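Local coordinates for endoglucanase A (Clostridium cellulolyticum, PDB 1EDG), which hydrolyses internal beta-1,4-glucosidic bonds of cellulose, as a bacterial cellulase of glycoside hydrolase family 5, at residues D191-N194 against C195-L199. Sequence-based numbering, arbitrary orientation.
Sequences DSIN and CINQL
Asn194 and Asn197 both carry CG beside their own backbone N (chi1 -63° and -75°). Three residues apart, they lie on one side of the helix, and the shared torsion points their amides in similar directions. They lie within one continuous alpha-helix, 187-209, which follows the fourth strand of the TIM barrel, 163-166, and precedes the fifth, 219-222. The two amides do not bond directly. A water links them: it donates to Asn194 OD1 and accepts from Asn197 ND2 at 2.9 Å. Asn197 also bonds to the segment just after helix 228-232, because its ND2 donates to Tyr235 O and its OD1 accepts from Arg237 N. Both ends of this amide are therefore used, which fixes its rotation.

Four successive backbone bonds run from the N of residue i+4 to the O of residue i, from Cys195-Asp191 to Gln198-Asn194. The bond from Ile196 N to Ser192 O measures 2.8 Å, and CG1 of Ile196 lies 3.2 Å from the same oxygen. Beyond it, CD1 of Ile196 reaches Ser192 OG at 4.2 Å. That hydroxyl bonds to Pro133 O.

Asp191, one turn before Cys195, has CG anti to its N (chi1 171°), and OD1 lies 4.1 Å from Cys195 SG. OD1 also bonds to Ser135 OG, while Cys195 packs on Met138 of helix 138-155. A second water donates to Ile193 O and, at 2.9 Å, to Asn197 OD1.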
# COMPACT_ATOMS: atom_id res chain seq x y z
N ASP A 191 14.06 4.74 -18.81
CA ASP A 191 13.15 5.75 -19.33
C ASP A 191 11.91 5.78 -18.43
O ASP A 191 11.44 6.85 -18.04
CB ASP A 191 12.75 5.40 -20.77
CG ASP A 191 11.63 6.28 -21.31
OD1 ASP A 191 11.84 7.51 -21.41
OD2 ASP A 191 10.55 5.76 -21.62
N SER A 192 11.41 4.60 -18.08
CA SER A 192 10.24 4.45 -17.22
C SER A 192 10.46 5.11 -15.85
O SER A 192 9.62 5.88 -15.37
CB SER A 192 9.89 2.97 -17.06
OG SER A 192 8.59 2.79 -16.53
N ILE A 193 11.62 4.86 -15.24
CA ILE A 193 11.97 5.43 -13.95
C ILE A 193 11.94 6.96 -14.00
O ILE A 193 11.44 7.62 -13.08
CB ILE A 193 13.37 4.94 -13.50
CG1 ILE A 193 13.30 3.46 -13.12
CG2 ILE A 193 13.92 5.79 -12.35
CD1 ILE A 193 14.66 2.83 -12.81
N ASN A 194 12.47 7.52 -15.08
CA ASN A 194 12.48 8.97 -15.25
C ASN A 194 11.04 9.48 -15.40
O ASN A 194 10.67 10.49 -14.80
CB ASN A 194 13.33 9.37 -16.46
CG ASN A 194 14.80 9.00 -16.29
OD1 ASN A 194 15.32 8.95 -15.16
ND2 ASN A 194 15.48 8.73 -17.40
N CYS A 195 10.23 8.75 -16.15
CA CYS A 195 8.83 9.12 -16.35
C CYS A 195 8.08 9.07 -15.01
O CYS A 195 7.23 9.92 -14.74
CB CYS A 195 8.16 8.18 -17.35
SG CYS A 195 8.61 8.48 -19.08
N ILE A 196 8.40 8.08 -14.18
CA ILE A 196 7.77 7.94 -12.87
C ILE A 196 8.16 9.12 -11.99
O ILE A 196 7.32 9.67 -11.26
CB ILE A 196 8.13 6.58 -12.22
CG1 ILE A 196 7.46 5.44 -13.02
CG2 ILE A 196 7.72 6.55 -10.75
CD1 ILE A 196 7.90 4.05 -12.62
N ASN A 197 9.42 9.57 -12.08
CA ASN A 197 9.87 10.72 -11.31
C ASN A 197 9.04 11.94 -11.71
O ASN A 197 8.59 12.72 -10.85
CB ASN A 197 11.37 11.01 -11.56
CG ASN A 197 12.29 10.02 -10.86
OD1 ASN A 197 11.93 9.42 -9.85
ND2 ASN A 197 13.49 9.86 -11.40
N GLN A 198 8.79 12.09 -13.01
CA GLN A 198 8.00 13.21 -13.53
C GLN A 198 6.54 13.14 -13.08
O GLN A 198 5.97 14.14 -12.64
CB GLN A 198 8.08 13.26 -15.06
CG GLN A 198 9.50 13.55 -15.60
CD GLN A 198 9.59 13.49 -17.13
OE1 GLN A 198 10.35 12.69 -17.69
NE2 GLN A 198 8.82 14.34 -17.81
N LEU A 199 5.94 11.95 -13.16
CA LEU A 199 4.55 11.78 -12.75
C LEU A 199 4.35 12.02 -11.25
O LEU A 199 3.35 12.62 -10.84
CB LEU A 199 4.03 10.41 -13.18
CG LEU A 199 3.92 10.25 -14.71
CD1 LEU A 199 3.57 8.81 -15.06
CD2 LEU A 199 2.91 11.22 -15.29
O HOH W 1 11.24 6.65 -10.22
O HOH W 2 14.28 11.60 -13.60